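Local coordinates for glucanase (Clostridium thermocellum, PDB 5GXX), which probably hydrolyses internal beta-1,4-glucosidic bonds of cellulose as a family 9 endoglucanase of the cellulosome, at residues Ala125-Lys130 against Ile540-Gln545; Gly300-Ala305 against Gly390-Asp395. The protein carries 1 engineered substitution. All coordinates share one frame; numbering follows the deposited sequence.

Contact 1 and contact 2 lie on opposite sides of the chain's centre. Their centres are about 33 Å apart and their nearest atoms about 20 Å, so they do not touch. Contact 1 is an interdomain contact, joining the helical family 9 part to the beta-sheet module with the cellulose-binding sequence. Contact 2 lies wholly inside the family 9 part, where it joins the start of a helix to a glycine-rich loop. Along the chain, contact 2 is nested in the long loop that contact 1 closes. Neither contact includes a ligand of the two calcium ions. Contact 1 has no direct hydrogen bonds between its segments; contact 2 has a backbone hydrogen bond and a water bridge.

Contact 1 (Ala125-Lys130 against Ile540-Gln545); sequences AEVIEK and ICPIGQ
Val-127 and Ile-543 bring the two backbones together, with Val-127 CA 6.9 Å from Ile-543 CA. The contact is an interdomain one. Residues 125-130 run into and through most of the short, weakly bonded helix 128-131 of the family 9 catalytic part. Residues 540-545 belong to the loop between strands 527-534 and 549-557 of the beta-sheet module. This loop makes an inverse gamma turn centred on Pro-542, with Ile-543 N hydrogen-bonded to Cys-541 O at 2.8 Å. The turn presents Cys-541, Pro-542 and Ile-543 to Val-127 and Lys-130.

No hydrogen bond crosses between the two segments. Val-127 uses both its methyls. Val-127 CG1 lies 4.1 Å from Pro-542 CG, and the valine and the ring meet nearly perpendicularly. CG2 meets the branch methyl of Ile-543, with Val-127 CG2 3.7 Å from Ile-543 CG2. Ile-543 CG2 also lies against the backbone, 3.6 Å from Val-127 O.

The longer branch of Ile-543 runs on to Lys-130. A chi1 of 71° sets CG1 over the backbone, flanked by N and C, and the branch is then extended (chi2 170°). Its end, Ile-543 CD1, reaches to 3.8 Å from Lys-130 O. The sulfur of Cys-541 touches the base of the same lysine, with Cys-541 SG 3.9 Å from Lys-130 CB. The lysine chain bends at chi2 and chi3, and its amine hydrogen-bonds to Thr-538 OG1. On the loop side, the carbonyl oxygen of Ile-543 accepts a hydrogen bond from the indole NE1 of Trp-121.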
# COMPACT_ATOMS: atom_id res chain seq x y z
N ALA A 125 24.08 10.74 10.35
CA ALA A 125 24.11 10.77 11.80
C ALA A 125 23.08 11.71 12.42
O ALA A 125 22.39 11.35 13.38
CB ALA A 125 25.52 11.18 12.28
N GLU A 126 22.97 12.91 11.87
CA GLU A 126 22.18 13.97 12.50
C GLU A 126 20.67 13.71 12.49
O GLU A 126 19.93 14.39 13.23
CB GLU A 126 22.46 15.31 11.82
CG GLU A 126 23.88 15.86 11.96
CD GLU A 126 24.91 15.22 11.03
OE1 GLU A 126 24.54 14.42 10.13
OE2 GLU A 126 26.11 15.52 11.24
N VAL A 127 20.22 12.78 11.67
CA VAL A 127 18.78 12.50 11.58
C VAL A 127 18.40 11.11 12.09
O VAL A 127 17.22 10.75 12.04
CB VAL A 127 18.23 12.75 10.15
CG1 VAL A 127 18.39 14.23 9.78
CG2 VAL A 127 18.91 11.85 9.14
N ILE A 128 19.34 10.33 12.61
CA ILE A 128 19.06 8.94 13.00
C ILE A 128 18.00 8.79 14.11
O ILE A 128 17.30 7.77 14.17
CB ILE A 128 20.34 8.12 13.34
CG1 ILE A 128 20.06 6.62 13.32
CG2 ILE A 128 20.90 8.55 14.69
CD1 ILE A 128 21.31 5.75 13.36
N GLU A 129 17.87 9.79 14.98
CA GLU A 129 16.89 9.72 16.05
C GLU A 129 15.44 9.81 15.56
O GLU A 129 14.53 9.43 16.29
CB GLU A 129 17.17 10.77 17.13
CG GLU A 129 18.50 10.52 17.83
CD GLU A 129 18.87 11.59 18.84
OE1 GLU A 129 18.42 12.75 18.70
OE2 GLU A 129 19.64 11.28 19.77
N LYS A 130 15.24 10.29 14.33
CA LYS A 130 13.92 10.25 13.71
C LYS A 130 13.57 8.85 13.24
O LYS A 130 12.39 8.51 13.14
CB LYS A 130 13.83 11.24 12.53
CG LYS A 130 13.96 12.72 12.91
CD LYS A 130 12.85 13.23 13.83
CE LYS A 130 11.48 13.25 13.19
NZ LYS A 130 10.58 14.22 13.90
N ILE A 540 9.61 15.95 8.08
CA ILE A 540 10.15 15.89 6.73
C ILE A 540 11.66 15.80 6.95
O ILE A 540 12.29 16.76 7.36
CB ILE A 540 9.78 17.14 5.89
CG1 ILE A 540 8.26 17.39 5.93
CG2 ILE A 540 10.27 16.96 4.44
CD1 ILE A 540 7.89 18.71 5.26
N CYS A 541 12.22 14.61 6.71
CA CYS A 541 13.62 14.38 7.03
C CYS A 541 14.21 13.29 6.15
O CYS A 541 13.49 12.40 5.66
CB CYS A 541 13.78 13.99 8.50
SG CYS A 541 12.69 12.66 9.06
N PRO A 542 15.53 13.36 5.89
CA PRO A 542 16.12 12.46 4.92
C PRO A 542 16.41 11.05 5.47
O PRO A 542 17.56 10.62 5.48
CB PRO A 542 17.40 13.21 4.53
CG PRO A 542 17.76 13.99 5.77
CD PRO A 542 16.41 14.53 6.14
N ILE A 543 15.38 10.32 5.88
CA ILE A 543 15.56 9.04 6.57
C ILE A 543 15.01 7.82 5.85
O ILE A 543 15.11 6.69 6.36
CB ILE A 543 15.02 9.05 8.02
CG1 ILE A 543 13.48 9.07 8.06
CG2 ILE A 543 15.63 10.18 8.86
CD1 ILE A 543 12.92 8.82 9.44
N GLY A 544 14.40 8.07 4.69
CA GLY A 544 13.81 7.01 3.88
C GLY A 544 12.86 7.55 2.84
O GLY A 544 12.63 8.76 2.71
N GLN A 545 12.29 6.60 2.09
CA GLN A 545 11.46 6.89 0.93
C GLN A 545 10.21 7.71 1.26
O GLN A 545 9.86 8.61 0.51
CB GLN A 545 11.06 5.56 0.29
CG GLN A 545 10.27 5.70 -0.99
CD GLN A 545 11.09 6.31 -2.11
OE1 GLN A 545 12.26 5.98 -2.28
NE2 GLN A 545 10.47 7.18 -2.89

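Contact 2 (Gly300-Ala305 against Gly390-Asp395); sequences GPLRYA and GGPGRD
Leu-302 packs on the backbone of Gly-390 and Gly-391. Leu-302 CB is 3.5 Å from Gly-390 O. A chi1 of -71° turns CG away from the carbonyl of its own residue. This sets Leu-302 CG 3.9 Å from Gly-391 CA, and the ring carbon Pro-392 CD also touches CG. At the tip, Leu-302 CD1 comes to 3.6 Å from Gly-391 CA. Gly-391 has no side chain, so the leucine can lie directly on its backbone. Tyr-338 and Tyr-349 also touch this side chain.

The contact sets the amino-terminal end of helix 301-318, with Gly-300 at the N-cap, against the loop 390-395. As in other family 9 enzymes, whose helices form an (alpha/alpha)6 barrel, this helix is probably part of it. The loop carbonyl meets an amide of the first turn: Leu-302 N donates to Gly-390 O at 3.1 Å, with a nearly straight N-H...O angle of 166°. A water also bridges the segments. It accepts from Arg-303 N at 2.8 Å and donates to Gly-390 O over a longer distance.

Pro-301 flanks the same oxygen. Pro-301 CD is 3.1 Å from Gly-390 O. Pro-301 CG lies 3.3 Å from Gly-390 O and also touches Pro-392 O. That second oxygen is hydrogen-bonded to His-295 NE2.

Within the helix start, Gly-300 O accepts from both Tyr-304 N and Arg-303 NE. The guanidinium of Arg-303 lies over one face of the Tyr-304 ring, with NE above the ring centre. Arg-303 NH1 forms a salt bridge with Asp-413 OD2, and Arg-303 NH2 is hydrogen-bonded to Trp-299 O.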
# COMPACT_ATOMS: atom_id res chain seq x y z
N GLY A 300 39.79 -5.84 6.25
CA GLY A 300 40.75 -4.82 6.68
C GLY A 300 42.23 -5.16 6.56
O GLY A 300 43.00 -4.92 7.48
N PRO A 301 42.68 -5.68 5.41
CA PRO A 301 44.11 -5.96 5.27
C PRO A 301 44.98 -4.71 5.41
O PRO A 301 46.05 -4.80 6.04
CB PRO A 301 44.21 -6.57 3.87
CG PRO A 301 43.03 -6.02 3.14
CD PRO A 301 41.94 -5.99 4.18
N LEU A 302 44.54 -3.55 4.89
CA LEU A 302 45.36 -2.33 5.03
C LEU A 302 45.49 -1.93 6.51
O LEU A 302 46.57 -1.51 6.93
CB LEU A 302 44.82 -1.17 4.18
CG LEU A 302 45.01 -1.32 2.66
CD1 LEU A 302 44.34 -0.15 1.93
CD2 LEU A 302 46.48 -1.41 2.25
N ARG A 303 44.39 -2.01 7.25
CA ARG A 303 44.39 -1.82 8.71
C ARG A 303 45.46 -2.66 9.40
O ARG A 303 46.29 -2.13 10.16
CB ARG A 303 43.01 -2.16 9.27
CG ARG A 303 42.91 -2.25 10.78
CD ARG A 303 42.85 -3.70 11.20
NE ARG A 303 42.01 -4.61 10.40
CZ ARG A 303 40.77 -4.98 10.74
NH1 ARG A 303 40.17 -4.49 11.82
NH2 ARG A 303 40.15 -5.90 10.02
N TYR A 304 45.51 -3.96 9.12
CA TYR A 304 46.49 -4.80 9.80
C TYR A 304 47.92 -4.46 9.39
O TYR A 304 48.80 -4.31 10.25
CB TYR A 304 46.20 -6.27 9.52
CG TYR A 304 44.94 -6.84 10.10
CD1 TYR A 304 44.64 -6.74 11.46
CD2 TYR A 304 44.06 -7.52 9.29
CE1 TYR A 304 43.48 -7.31 12.00
CE2 TYR A 304 42.91 -8.11 9.80
CZ TYR A 304 42.63 -8.00 11.15
OH TYR A 304 41.50 -8.59 11.67
N ALA A 305 48.15 -4.28 8.09
CA ALA A 305 49.52 -4.10 7.59
C ALA A 305 50.08 -2.75 8.04
O ALA A 305 51.25 -2.69 8.48
CB ALA A 305 49.57 -4.25 6.08
N GLY A 390 39.38 -0.57 3.65
CA GLY A 390 39.75 -1.96 3.85
C GLY A 390 40.88 -2.39 2.92
O GLY A 390 41.89 -2.95 3.36
N GLY A 391 40.70 -2.14 1.63
CA GLY A 391 41.80 -2.34 0.71
C GLY A 391 41.53 -3.47 -0.27
O GLY A 391 40.44 -4.02 -0.30
N PRO A 392 42.57 -3.87 -1.00
CA PRO A 392 42.39 -4.83 -2.08
C PRO A 392 42.33 -6.26 -1.57
O PRO A 392 42.60 -6.53 -0.39
CB PRO A 392 43.64 -4.60 -2.93
CG PRO A 392 44.68 -4.24 -1.88
CD PRO A 392 43.96 -3.40 -0.87
N GLY A 393 41.91 -7.17 -2.45
CA GLY A 393 41.97 -8.59 -2.18
C GLY A 393 43.39 -9.11 -2.25
O GLY A 393 44.37 -8.39 -2.50
N ARG A 394 43.48 -10.43 -2.10
CA ARG A 394 44.76 -11.12 -1.99
C ARG A 394 45.59 -11.06 -3.27
O ARG A 394 46.79 -11.30 -3.22
CB ARG A 394 44.49 -12.59 -1.62
CG ARG A 394 44.15 -12.77 -0.14
CD ARG A 394 43.70 -14.20 0.18
NE ARG A 394 44.72 -15.23 -0.02
CZ ARG A 394 45.50 -15.75 0.93
NH1 ARG A 394 45.41 -15.34 2.20
NH2 ARG A 394 46.39 -16.69 0.60
N ASP A 395 44.91 -10.82 -4.38
CA ASP A 395 45.55 -10.69 -5.69
C ASP A 395 45.70 -9.22 -6.11
O ASP A 395 45.90 -8.92 -7.30
CB ASP A 395 44.71 -11.43 -6.74
CG ASP A 395 43.29 -10.92 -6.85
OD1 ASP A 395 42.89 -10.02 -6.07
OD2 ASP A 395 42.53 -11.44 -7.70
O HOH W 1 41.85 -1.54 6.29